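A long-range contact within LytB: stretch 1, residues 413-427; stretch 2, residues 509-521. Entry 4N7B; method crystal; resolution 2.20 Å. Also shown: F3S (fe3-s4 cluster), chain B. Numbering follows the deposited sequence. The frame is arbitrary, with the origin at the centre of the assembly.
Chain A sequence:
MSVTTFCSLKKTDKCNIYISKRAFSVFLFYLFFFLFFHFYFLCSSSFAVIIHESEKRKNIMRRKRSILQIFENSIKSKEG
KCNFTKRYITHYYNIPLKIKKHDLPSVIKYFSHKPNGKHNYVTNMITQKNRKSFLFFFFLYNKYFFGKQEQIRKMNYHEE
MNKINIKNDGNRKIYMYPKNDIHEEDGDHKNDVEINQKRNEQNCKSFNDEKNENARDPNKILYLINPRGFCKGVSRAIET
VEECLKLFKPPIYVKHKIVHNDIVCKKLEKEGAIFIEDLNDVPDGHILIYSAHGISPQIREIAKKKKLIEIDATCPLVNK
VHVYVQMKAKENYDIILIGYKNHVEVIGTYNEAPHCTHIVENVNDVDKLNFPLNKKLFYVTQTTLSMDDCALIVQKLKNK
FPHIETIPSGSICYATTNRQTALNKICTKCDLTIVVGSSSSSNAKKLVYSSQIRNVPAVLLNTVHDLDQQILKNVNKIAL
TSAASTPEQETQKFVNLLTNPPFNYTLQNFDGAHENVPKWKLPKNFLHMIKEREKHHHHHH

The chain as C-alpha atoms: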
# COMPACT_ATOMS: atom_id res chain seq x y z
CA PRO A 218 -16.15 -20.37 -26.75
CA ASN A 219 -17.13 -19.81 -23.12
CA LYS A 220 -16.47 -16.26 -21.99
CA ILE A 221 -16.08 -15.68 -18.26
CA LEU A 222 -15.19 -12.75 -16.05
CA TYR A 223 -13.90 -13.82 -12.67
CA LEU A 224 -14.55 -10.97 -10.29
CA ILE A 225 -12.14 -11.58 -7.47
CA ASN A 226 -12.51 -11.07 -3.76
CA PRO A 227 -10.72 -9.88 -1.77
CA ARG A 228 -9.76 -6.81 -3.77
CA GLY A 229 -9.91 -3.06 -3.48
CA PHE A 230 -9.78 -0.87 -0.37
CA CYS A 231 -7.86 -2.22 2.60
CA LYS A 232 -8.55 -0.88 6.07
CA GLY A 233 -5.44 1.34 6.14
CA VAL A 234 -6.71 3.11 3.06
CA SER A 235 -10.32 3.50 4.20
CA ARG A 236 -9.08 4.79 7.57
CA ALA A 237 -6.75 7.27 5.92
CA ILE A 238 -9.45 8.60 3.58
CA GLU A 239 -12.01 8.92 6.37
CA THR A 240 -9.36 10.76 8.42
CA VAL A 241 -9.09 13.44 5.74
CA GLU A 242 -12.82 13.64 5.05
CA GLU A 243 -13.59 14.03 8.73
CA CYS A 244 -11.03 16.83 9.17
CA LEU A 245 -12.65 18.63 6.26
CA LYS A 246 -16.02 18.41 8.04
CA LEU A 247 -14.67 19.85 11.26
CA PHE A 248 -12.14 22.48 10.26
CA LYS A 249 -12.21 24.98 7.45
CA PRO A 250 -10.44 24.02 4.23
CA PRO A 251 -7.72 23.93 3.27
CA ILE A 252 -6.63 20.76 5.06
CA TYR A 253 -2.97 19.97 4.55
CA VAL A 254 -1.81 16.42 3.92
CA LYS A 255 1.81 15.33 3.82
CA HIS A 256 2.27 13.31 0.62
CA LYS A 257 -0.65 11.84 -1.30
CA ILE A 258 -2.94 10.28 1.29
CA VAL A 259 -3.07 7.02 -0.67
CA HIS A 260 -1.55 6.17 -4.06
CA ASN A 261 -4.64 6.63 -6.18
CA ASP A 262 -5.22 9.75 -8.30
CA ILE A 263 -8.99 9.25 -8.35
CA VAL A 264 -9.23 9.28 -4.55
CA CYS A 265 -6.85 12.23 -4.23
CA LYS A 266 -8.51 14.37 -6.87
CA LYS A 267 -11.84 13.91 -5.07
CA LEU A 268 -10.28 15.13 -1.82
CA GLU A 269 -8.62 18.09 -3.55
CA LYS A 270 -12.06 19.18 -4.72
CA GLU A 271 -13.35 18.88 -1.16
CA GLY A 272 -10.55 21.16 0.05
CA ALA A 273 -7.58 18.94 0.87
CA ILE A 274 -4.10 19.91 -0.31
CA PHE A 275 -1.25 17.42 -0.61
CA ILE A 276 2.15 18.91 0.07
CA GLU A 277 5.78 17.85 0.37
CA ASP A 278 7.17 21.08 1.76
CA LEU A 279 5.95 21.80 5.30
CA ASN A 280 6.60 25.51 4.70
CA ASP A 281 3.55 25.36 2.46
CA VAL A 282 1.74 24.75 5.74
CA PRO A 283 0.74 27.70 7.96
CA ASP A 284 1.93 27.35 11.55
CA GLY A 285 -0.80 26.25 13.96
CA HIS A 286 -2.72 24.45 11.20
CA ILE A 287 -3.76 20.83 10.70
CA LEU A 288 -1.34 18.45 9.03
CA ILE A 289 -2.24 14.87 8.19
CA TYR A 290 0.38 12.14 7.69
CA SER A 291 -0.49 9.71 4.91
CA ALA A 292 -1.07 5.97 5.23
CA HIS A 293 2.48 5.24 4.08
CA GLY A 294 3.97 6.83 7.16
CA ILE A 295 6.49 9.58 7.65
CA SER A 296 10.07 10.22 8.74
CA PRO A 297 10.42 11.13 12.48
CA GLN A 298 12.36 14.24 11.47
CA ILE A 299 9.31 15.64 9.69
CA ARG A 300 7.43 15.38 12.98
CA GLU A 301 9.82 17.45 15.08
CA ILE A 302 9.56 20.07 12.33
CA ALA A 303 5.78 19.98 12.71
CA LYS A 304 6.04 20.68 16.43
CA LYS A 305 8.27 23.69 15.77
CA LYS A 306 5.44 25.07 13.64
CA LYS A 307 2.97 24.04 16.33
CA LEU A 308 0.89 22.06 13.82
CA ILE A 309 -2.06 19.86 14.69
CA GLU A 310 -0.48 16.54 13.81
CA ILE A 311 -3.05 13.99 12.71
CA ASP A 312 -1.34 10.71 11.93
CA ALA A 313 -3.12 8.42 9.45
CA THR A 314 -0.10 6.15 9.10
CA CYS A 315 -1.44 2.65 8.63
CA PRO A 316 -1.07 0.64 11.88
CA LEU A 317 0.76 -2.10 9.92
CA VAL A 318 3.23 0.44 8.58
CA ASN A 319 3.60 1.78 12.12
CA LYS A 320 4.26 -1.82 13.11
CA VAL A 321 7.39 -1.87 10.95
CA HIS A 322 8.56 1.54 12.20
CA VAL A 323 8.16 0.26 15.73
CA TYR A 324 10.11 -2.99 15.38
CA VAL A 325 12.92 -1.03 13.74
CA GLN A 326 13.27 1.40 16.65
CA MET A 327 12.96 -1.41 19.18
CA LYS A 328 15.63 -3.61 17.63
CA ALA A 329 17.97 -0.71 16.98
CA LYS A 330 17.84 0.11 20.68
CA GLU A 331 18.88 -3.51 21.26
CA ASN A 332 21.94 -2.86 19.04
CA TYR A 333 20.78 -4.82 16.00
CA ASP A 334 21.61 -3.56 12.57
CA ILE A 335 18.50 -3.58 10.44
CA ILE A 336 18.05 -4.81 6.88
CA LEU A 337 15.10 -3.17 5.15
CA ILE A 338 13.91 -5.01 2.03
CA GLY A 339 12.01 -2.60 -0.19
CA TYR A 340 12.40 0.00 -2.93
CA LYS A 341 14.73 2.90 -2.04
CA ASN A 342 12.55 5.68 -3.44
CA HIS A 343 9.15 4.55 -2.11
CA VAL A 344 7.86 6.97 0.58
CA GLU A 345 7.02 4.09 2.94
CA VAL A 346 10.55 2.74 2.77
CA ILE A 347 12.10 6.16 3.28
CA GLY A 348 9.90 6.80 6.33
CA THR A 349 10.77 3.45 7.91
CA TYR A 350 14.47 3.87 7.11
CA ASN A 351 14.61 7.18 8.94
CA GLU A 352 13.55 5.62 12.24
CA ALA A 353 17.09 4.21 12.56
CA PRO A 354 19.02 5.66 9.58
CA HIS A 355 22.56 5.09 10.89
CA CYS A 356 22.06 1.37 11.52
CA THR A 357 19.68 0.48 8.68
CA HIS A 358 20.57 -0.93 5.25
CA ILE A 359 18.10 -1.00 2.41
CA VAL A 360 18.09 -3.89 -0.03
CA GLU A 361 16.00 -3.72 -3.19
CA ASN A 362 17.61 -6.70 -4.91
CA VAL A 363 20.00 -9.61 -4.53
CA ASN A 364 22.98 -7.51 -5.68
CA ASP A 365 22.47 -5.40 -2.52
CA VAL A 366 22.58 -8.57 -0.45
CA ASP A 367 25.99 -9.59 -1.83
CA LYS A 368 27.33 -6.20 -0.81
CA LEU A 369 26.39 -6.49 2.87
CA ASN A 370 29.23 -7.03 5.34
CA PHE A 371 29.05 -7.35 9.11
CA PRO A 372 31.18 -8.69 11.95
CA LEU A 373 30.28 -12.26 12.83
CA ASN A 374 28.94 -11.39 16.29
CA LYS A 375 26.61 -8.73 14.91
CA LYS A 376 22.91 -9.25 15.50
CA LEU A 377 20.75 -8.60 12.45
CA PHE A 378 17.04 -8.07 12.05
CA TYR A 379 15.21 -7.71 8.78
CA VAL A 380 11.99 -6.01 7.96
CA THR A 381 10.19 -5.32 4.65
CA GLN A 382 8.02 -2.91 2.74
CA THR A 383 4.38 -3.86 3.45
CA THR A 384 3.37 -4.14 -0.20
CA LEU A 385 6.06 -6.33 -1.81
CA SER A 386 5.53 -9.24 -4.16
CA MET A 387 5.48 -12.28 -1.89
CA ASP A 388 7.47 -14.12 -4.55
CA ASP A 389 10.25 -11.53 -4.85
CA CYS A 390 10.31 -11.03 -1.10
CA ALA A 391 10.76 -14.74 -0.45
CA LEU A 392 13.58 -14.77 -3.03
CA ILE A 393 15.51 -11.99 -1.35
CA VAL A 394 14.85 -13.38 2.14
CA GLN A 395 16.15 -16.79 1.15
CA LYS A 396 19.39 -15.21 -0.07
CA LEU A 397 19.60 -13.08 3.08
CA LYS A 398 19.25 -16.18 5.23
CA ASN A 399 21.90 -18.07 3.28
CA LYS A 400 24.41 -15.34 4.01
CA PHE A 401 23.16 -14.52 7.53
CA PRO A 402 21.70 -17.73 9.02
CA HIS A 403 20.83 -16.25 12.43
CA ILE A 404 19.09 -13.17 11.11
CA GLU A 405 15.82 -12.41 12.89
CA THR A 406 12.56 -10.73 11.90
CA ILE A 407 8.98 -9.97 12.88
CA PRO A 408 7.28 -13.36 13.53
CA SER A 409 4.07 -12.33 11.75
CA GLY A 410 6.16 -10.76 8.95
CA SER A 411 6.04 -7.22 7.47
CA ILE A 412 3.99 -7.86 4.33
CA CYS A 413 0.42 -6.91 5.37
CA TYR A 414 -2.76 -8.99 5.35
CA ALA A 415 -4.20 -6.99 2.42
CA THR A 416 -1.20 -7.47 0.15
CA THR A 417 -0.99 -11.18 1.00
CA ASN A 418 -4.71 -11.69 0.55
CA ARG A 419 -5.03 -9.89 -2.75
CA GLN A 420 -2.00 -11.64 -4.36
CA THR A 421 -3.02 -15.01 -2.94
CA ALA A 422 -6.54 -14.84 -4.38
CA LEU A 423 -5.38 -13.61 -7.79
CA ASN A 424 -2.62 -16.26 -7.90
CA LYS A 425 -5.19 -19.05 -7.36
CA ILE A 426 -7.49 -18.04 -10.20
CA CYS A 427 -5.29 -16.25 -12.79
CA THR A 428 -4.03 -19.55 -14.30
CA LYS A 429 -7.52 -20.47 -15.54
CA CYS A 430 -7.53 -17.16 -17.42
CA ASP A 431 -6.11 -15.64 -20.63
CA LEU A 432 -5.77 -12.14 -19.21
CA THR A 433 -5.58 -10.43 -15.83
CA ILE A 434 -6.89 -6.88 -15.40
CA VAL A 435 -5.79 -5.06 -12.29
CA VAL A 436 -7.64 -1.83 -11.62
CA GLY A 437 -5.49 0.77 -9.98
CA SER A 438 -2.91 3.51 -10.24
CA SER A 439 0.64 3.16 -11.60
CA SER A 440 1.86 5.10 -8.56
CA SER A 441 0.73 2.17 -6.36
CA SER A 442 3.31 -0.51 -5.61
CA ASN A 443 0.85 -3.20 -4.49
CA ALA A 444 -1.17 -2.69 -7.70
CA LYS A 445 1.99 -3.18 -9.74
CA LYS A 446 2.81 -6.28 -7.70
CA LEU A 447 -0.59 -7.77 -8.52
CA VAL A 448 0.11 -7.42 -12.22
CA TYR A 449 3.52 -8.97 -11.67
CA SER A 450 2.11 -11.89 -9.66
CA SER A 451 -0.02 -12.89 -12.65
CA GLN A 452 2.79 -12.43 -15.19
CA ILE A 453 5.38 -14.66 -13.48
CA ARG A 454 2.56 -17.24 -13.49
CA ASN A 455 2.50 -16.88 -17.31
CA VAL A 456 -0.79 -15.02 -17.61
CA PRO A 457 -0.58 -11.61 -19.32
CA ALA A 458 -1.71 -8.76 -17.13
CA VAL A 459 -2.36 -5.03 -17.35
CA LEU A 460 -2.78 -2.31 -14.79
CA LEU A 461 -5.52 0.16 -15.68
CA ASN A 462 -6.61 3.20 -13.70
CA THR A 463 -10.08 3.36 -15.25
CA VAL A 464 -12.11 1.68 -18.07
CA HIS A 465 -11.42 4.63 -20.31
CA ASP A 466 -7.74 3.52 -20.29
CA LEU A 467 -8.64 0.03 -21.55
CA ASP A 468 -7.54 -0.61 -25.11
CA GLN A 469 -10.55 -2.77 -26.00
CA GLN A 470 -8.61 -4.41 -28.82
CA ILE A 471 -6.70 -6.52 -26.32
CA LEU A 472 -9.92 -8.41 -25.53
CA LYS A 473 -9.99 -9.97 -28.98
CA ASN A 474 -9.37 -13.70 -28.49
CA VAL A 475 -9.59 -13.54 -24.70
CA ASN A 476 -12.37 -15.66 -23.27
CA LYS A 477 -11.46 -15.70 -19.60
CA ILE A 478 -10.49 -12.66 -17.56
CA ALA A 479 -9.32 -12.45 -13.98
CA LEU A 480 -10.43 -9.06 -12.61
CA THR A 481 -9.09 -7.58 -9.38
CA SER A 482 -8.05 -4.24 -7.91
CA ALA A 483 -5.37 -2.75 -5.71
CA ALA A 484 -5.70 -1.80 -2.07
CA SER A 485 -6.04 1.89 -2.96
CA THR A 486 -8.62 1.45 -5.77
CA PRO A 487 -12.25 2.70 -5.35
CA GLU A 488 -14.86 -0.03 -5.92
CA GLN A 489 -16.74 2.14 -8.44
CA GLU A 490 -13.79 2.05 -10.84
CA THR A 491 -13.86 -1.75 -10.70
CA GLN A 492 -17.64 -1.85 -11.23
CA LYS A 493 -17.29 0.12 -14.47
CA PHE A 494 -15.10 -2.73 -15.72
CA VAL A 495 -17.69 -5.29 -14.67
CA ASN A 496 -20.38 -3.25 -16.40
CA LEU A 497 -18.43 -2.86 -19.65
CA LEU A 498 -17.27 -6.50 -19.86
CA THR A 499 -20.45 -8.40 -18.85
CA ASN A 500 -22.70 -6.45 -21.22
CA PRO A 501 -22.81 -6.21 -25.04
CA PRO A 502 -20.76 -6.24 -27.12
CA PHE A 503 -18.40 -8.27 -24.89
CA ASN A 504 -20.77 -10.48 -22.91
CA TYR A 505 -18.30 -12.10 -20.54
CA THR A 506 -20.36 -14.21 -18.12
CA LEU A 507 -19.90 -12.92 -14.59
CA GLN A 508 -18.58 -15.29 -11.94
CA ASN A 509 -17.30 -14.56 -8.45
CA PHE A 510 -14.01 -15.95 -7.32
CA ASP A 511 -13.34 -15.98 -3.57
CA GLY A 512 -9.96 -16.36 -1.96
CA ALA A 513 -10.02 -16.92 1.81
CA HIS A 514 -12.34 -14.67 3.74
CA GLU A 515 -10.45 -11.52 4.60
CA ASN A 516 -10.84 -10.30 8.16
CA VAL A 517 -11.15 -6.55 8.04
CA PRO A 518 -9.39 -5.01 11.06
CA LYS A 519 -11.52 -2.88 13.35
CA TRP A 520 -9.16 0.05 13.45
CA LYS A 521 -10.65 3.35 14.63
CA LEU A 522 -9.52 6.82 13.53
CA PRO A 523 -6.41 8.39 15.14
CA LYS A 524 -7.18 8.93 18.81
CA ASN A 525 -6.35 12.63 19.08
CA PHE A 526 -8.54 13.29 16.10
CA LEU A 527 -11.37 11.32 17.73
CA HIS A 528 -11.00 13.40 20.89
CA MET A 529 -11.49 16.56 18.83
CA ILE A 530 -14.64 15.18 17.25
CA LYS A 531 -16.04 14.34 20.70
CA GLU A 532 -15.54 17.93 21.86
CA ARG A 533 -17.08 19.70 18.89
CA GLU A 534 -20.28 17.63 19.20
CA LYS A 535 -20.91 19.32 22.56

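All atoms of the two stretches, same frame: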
# COMPACT_ATOMS: atom_id res chain seq x y z
N CYS A 413 1.72 -6.99 4.68
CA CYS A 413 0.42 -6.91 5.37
C CYS A 413 -0.65 -7.88 4.83
O CYS A 413 -0.54 -8.44 3.73
CB CYS A 413 -0.12 -5.48 5.30
SG CYS A 413 -0.70 -4.99 3.66
N TYR A 414 -1.71 -8.04 5.62
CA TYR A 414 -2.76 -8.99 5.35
C TYR A 414 -3.39 -8.68 3.98
O TYR A 414 -3.77 -9.59 3.24
CB TYR A 414 -3.82 -8.96 6.49
CG TYR A 414 -4.74 -7.78 6.35
CD1 TYR A 414 -4.32 -6.50 6.72
CD2 TYR A 414 -6.00 -7.93 5.78
CE1 TYR A 414 -5.16 -5.42 6.53
CE2 TYR A 414 -6.83 -6.85 5.60
CZ TYR A 414 -6.41 -5.61 5.97
OH TYR A 414 -7.25 -4.54 5.79
N ALA A 415 -3.48 -7.39 3.64
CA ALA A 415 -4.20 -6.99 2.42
C ALA A 415 -3.41 -7.34 1.18
O ALA A 415 -3.97 -7.81 0.18
CB ALA A 415 -4.53 -5.50 2.44
N THR A 416 -2.11 -7.13 1.25
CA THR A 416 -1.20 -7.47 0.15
C THR A 416 -1.19 -9.00 -0.06
O THR A 416 -1.42 -9.52 -1.17
CB THR A 416 0.18 -6.96 0.51
OG1 THR A 416 0.13 -5.53 0.60
CG2 THR A 416 1.22 -7.38 -0.52
N THR A 417 -1.00 -9.72 1.03
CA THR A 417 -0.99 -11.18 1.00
C THR A 417 -2.31 -11.71 0.42
O THR A 417 -2.34 -12.56 -0.47
CB THR A 417 -0.84 -11.74 2.44
OG1 THR A 417 0.44 -11.39 2.95
CG2 THR A 417 -1.01 -13.25 2.46
N ASN A 418 -3.41 -11.21 0.94
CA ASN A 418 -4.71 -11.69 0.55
C ASN A 418 -5.01 -11.41 -0.91
O ASN A 418 -5.56 -12.25 -1.61
CB ASN A 418 -5.80 -11.06 1.41
CG ASN A 418 -5.82 -11.59 2.83
OD1 ASN A 418 -5.16 -12.57 3.15
ND2 ASN A 418 -6.63 -10.96 3.68
N ARG A 419 -4.70 -10.20 -1.37
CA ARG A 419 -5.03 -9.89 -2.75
C ARG A 419 -4.17 -10.68 -3.75
O ARG A 419 -4.71 -11.18 -4.74
CB ARG A 419 -4.92 -8.38 -3.01
CG ARG A 419 -6.20 -7.65 -2.58
CD ARG A 419 -5.89 -6.34 -1.91
NE ARG A 419 -7.09 -5.81 -1.29
CZ ARG A 419 -7.55 -6.20 -0.10
NH1 ARG A 419 -6.92 -7.13 0.60
NH2 ARG A 419 -8.66 -5.66 0.38
N GLN A 420 -2.87 -10.82 -3.49
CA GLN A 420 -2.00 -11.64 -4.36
C GLN A 420 -2.40 -13.10 -4.30
O GLN A 420 -2.47 -13.78 -5.32
CB GLN A 420 -0.53 -11.50 -3.96
CG GLN A 420 0.09 -10.17 -4.34
CD GLN A 420 1.50 -9.98 -3.79
OE1 GLN A 420 2.24 -10.95 -3.61
NE2 GLN A 420 1.87 -8.74 -3.51
N THR A 421 -2.68 -13.59 -3.10
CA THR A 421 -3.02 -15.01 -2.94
C THR A 421 -4.27 -15.37 -3.75
O THR A 421 -4.31 -16.41 -4.44
CB THR A 421 -3.20 -15.38 -1.46
OG1 THR A 421 -1.96 -15.17 -0.76
CG2 THR A 421 -3.63 -16.85 -1.32
N ALA A 422 -5.29 -14.52 -3.70
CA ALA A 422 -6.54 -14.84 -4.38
C ALA A 422 -6.33 -14.79 -5.90
O ALA A 422 -6.76 -15.68 -6.62
CB ALA A 422 -7.61 -13.87 -3.96
N LEU A 423 -5.66 -13.76 -6.37
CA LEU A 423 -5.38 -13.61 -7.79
C LEU A 423 -4.53 -14.79 -8.30
O LEU A 423 -4.79 -15.37 -9.37
CB LEU A 423 -4.64 -12.30 -8.04
CG LEU A 423 -4.08 -12.10 -9.45
CD1 LEU A 423 -5.23 -12.13 -10.47
CD2 LEU A 423 -3.26 -10.80 -9.56
N ASN A 424 -3.51 -15.16 -7.52
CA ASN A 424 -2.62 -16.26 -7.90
C ASN A 424 -3.38 -17.57 -8.11
O ASN A 424 -3.01 -18.36 -8.99
CB ASN A 424 -1.54 -16.48 -6.85
CG ASN A 424 -0.51 -15.38 -6.85
OD1 ASN A 424 -0.40 -14.63 -7.81
ND2 ASN A 424 0.26 -15.28 -5.77
N LYS A 425 -4.41 -17.81 -7.30
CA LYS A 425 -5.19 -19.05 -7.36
C LYS A 425 -6.01 -19.17 -8.63
O LYS A 425 -6.14 -20.25 -9.20
CB LYS A 425 -6.16 -19.15 -6.19
CG LYS A 425 -5.74 -20.13 -5.13
CD LYS A 425 -6.56 -19.92 -3.87
CE LYS A 425 -5.71 -20.11 -2.63
NZ LYS A 425 -6.51 -19.87 -1.40
N ILE A 426 -6.57 -18.04 -9.07
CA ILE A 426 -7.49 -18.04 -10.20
C ILE A 426 -6.83 -17.65 -11.53
O ILE A 426 -7.26 -18.12 -12.57
CB ILE A 426 -8.73 -17.13 -9.95
CG1 ILE A 426 -9.77 -17.32 -11.04
CG2 ILE A 426 -8.33 -15.68 -9.92
CD1 ILE A 426 -10.24 -18.76 -11.23
N CYS A 427 -5.79 -16.81 -11.52
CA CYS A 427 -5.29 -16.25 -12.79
C CYS A 427 -4.91 -17.34 -13.82
O CYS A 427 -5.04 -17.12 -15.01
CB CYS A 427 -4.12 -15.27 -12.58
SG CYS A 427 -2.62 -16.08 -12.01
N ASN A 509 -18.09 -15.01 -9.58
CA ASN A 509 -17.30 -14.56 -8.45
C ASN A 509 -16.22 -15.57 -8.17
O ASN A 509 -16.45 -16.77 -8.21
CB ASN A 509 -18.15 -14.39 -7.20
CG ASN A 509 -19.13 -13.25 -7.32
OD1 ASN A 509 -18.79 -12.09 -7.11
ND2 ASN A 509 -20.36 -13.58 -7.69
N PHE A 510 -15.03 -15.08 -7.86
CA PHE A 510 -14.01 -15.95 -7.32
C PHE A 510 -13.57 -15.46 -5.94
O PHE A 510 -13.08 -14.33 -5.79
CB PHE A 510 -12.78 -16.05 -8.23
CG PHE A 510 -11.75 -16.96 -7.66
CD1 PHE A 510 -11.90 -18.34 -7.76
CD2 PHE A 510 -10.70 -16.45 -6.91
CE1 PHE A 510 -10.98 -19.19 -7.18
CE2 PHE A 510 -9.79 -17.29 -6.32
CZ PHE A 510 -9.92 -18.67 -6.46
N ASP A 511 -13.70 -16.32 -4.94
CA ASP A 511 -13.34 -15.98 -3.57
C ASP A 511 -12.07 -16.66 -3.11
O ASP A 511 -12.00 -17.88 -3.07
CB ASP A 511 -14.45 -16.43 -2.63
CG ASP A 511 -15.57 -15.43 -2.53
OD1 ASP A 511 -16.54 -15.54 -3.32
OD2 ASP A 511 -15.47 -14.54 -1.66
N GLY A 512 -11.06 -15.86 -2.76
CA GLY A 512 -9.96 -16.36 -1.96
C GLY A 512 -10.49 -16.54 -0.54
O GLY A 512 -11.73 -16.51 -0.32
N ALA A 513 -9.60 -16.71 0.43
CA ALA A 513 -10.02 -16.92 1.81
C ALA A 513 -10.73 -15.67 2.26
O ALA A 513 -10.45 -14.58 1.76
CB ALA A 513 -8.84 -17.21 2.71
N HIS A 514 -11.67 -15.83 3.19
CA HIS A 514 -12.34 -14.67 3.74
C HIS A 514 -11.29 -13.76 4.36
O HIS A 514 -10.47 -14.20 5.16
CB HIS A 514 -13.38 -15.07 4.80
CG HIS A 514 -14.10 -13.89 5.38
ND1 HIS A 514 -13.92 -13.47 6.68
CD2 HIS A 514 -14.98 -13.03 4.82
CE1 HIS A 514 -14.67 -12.40 6.90
NE2 HIS A 514 -15.32 -12.11 5.79
N GLU A 515 -11.32 -12.50 3.99
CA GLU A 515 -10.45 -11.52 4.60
C GLU A 515 -11.12 -10.98 5.86
O GLU A 515 -12.27 -10.56 5.83
CB GLU A 515 -10.21 -10.38 3.62
CG GLU A 515 -9.60 -9.14 4.21
CD GLU A 515 -9.04 -8.23 3.12
OE1 GLU A 515 -9.69 -7.24 2.70
OE2 GLU A 515 -7.93 -8.55 2.64
N ASN A 516 -10.39 -10.99 6.97
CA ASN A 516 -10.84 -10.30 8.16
C ASN A 516 -10.42 -8.85 8.17
O ASN A 516 -9.24 -8.52 8.30
CB ASN A 516 -10.35 -11.03 9.40
CG ASN A 516 -11.06 -12.35 9.61
OD1 ASN A 516 -12.28 -12.39 9.86
ND2 ASN A 516 -10.32 -13.44 9.48
N VAL A 517 -11.40 -7.97 8.05
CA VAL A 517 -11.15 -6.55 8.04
C VAL A 517 -10.92 -6.08 9.47
O VAL A 517 -11.79 -6.21 10.33
CB VAL A 517 -12.33 -5.79 7.40
CG1 VAL A 517 -12.05 -4.31 7.35
CG2 VAL A 517 -12.60 -6.34 6.01
N PRO A 518 -9.71 -5.55 9.74
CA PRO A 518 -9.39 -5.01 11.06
C PRO A 518 -10.38 -3.95 11.49
O PRO A 518 -10.94 -3.23 10.65
CB PRO A 518 -8.02 -4.38 10.85
CG PRO A 518 -7.44 -5.09 9.69
CD PRO A 518 -8.59 -5.43 8.80
N LYS A 519 -10.59 -3.84 12.79
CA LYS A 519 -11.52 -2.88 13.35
C LYS A 519 -10.78 -1.66 13.86
O LYS A 519 -11.03 -1.16 14.94
CB LYS A 519 -12.33 -3.56 14.45
CG LYS A 519 -13.46 -4.36 13.88
CD LYS A 519 -13.71 -5.65 14.64
CE LYS A 519 -14.87 -6.43 14.02
NZ LYS A 519 -16.07 -5.56 13.80
N TRP A 520 -9.87 -1.15 13.05
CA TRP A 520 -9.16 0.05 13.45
C TRP A 520 -10.12 1.25 13.53
O TRP A 520 -11.00 1.40 12.70
CB TRP A 520 -8.04 0.34 12.46
CG TRP A 520 -7.08 -0.83 12.31
CD1 TRP A 520 -6.82 -1.82 13.22
CD2 TRP A 520 -6.27 -1.12 11.17
NE1 TRP A 520 -5.89 -2.70 12.72
CE2 TRP A 520 -5.54 -2.29 11.46
CE3 TRP A 520 -6.09 -0.50 9.93
CZ2 TRP A 520 -4.65 -2.85 10.55
CZ3 TRP A 520 -5.20 -1.06 9.03
CH2 TRP A 520 -4.49 -2.23 9.35
N LYS A 521 -9.93 2.09 14.53
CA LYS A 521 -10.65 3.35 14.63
C LYS A 521 -9.78 4.46 14.06
O LYS A 521 -8.62 4.23 13.74
CB LYS A 521 -11.00 3.63 16.09
CG LYS A 521 -12.07 2.71 16.66
CD LYS A 521 -12.48 3.13 18.06
CE LYS A 521 -13.92 2.73 18.39
NZ LYS A 521 -14.09 1.30 18.82
FE1 F3S B . -3.30 -1.12 3.30
FE3 F3S B . -1.89 -0.78 5.57
FE4 F3S B . -1.41 -2.83 3.91
S1 F3S B . -2.39 0.73 4.04
S2 F3S B . -1.93 -2.12 1.86
S3 F3S B . -3.24 -2.44 5.09
S4 F3S B . 0.07 -1.65 5.02
O HOH W 1 -9.60 -5.09 4.51
O HOH W 2 -7.79 -14.25 4.64

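Three residues supply about half of the 533 Å² buried between residues 413-427, mostly helical from Y414, and residues 509-521: E515 (92 Å²), F510 (89 Å²) and Y414 (83 Å²). In all three the CA-to-CB bond points toward the other stretch.

E515 supplies the polar centre. With chi1 and chi2 both t, its extended side chain carries the carboxylate to the helix, where OE2 accepts from N418 ND2 at 2.9 Å (N-H...O angle 172°) and from R419 NH1 at 2.7 Å (155°). R419 NH2 donates to E515 OE1 at 3.0 Å (157°), so two guanidinium nitrogens meet two carboxylate oxygens, and OE2 lies near the guanidinium plane, as expected of a salt bridge. The CA-to-CB bond of R419 points away from the other stretch, but the end of the side chain comes nearer; the long side chain lets its end reach E515. R419 NH1 also donates to A415 O at 3.1 Å, which ties that end to the preceding turn of the helix.

F510, in the strand, makes an apolar contact. I426 CB lies 3.6 Å from the centroid of its ring and only 10° off the normal, a CH-pi arrangement over one face. K425 CB approaches F510 CZ at 3.8 Å, so the lysine contributes aliphatic carbon here. Next to F510 the backbones come close: the CA atoms of A422 and G512 are 4.5 Å apart. Glycine suits this place, because an ideal CB on G512 would lie 2.7 Å from A422 CB, a clash.

Y414 closes the other end. Its OH packs 3.4 Å from P518 CD, and its CE1 lies 4.3 Å from W520 CH2. Water 1 bridges Y414 OH (2.7 Å) and E515 OE1 (2.8 Å), donating to the carboxylate. Just before Y414, C413 SG binds cluster atom FE4 at 2.3 Å, placing this contact beside the iron-sulfur site.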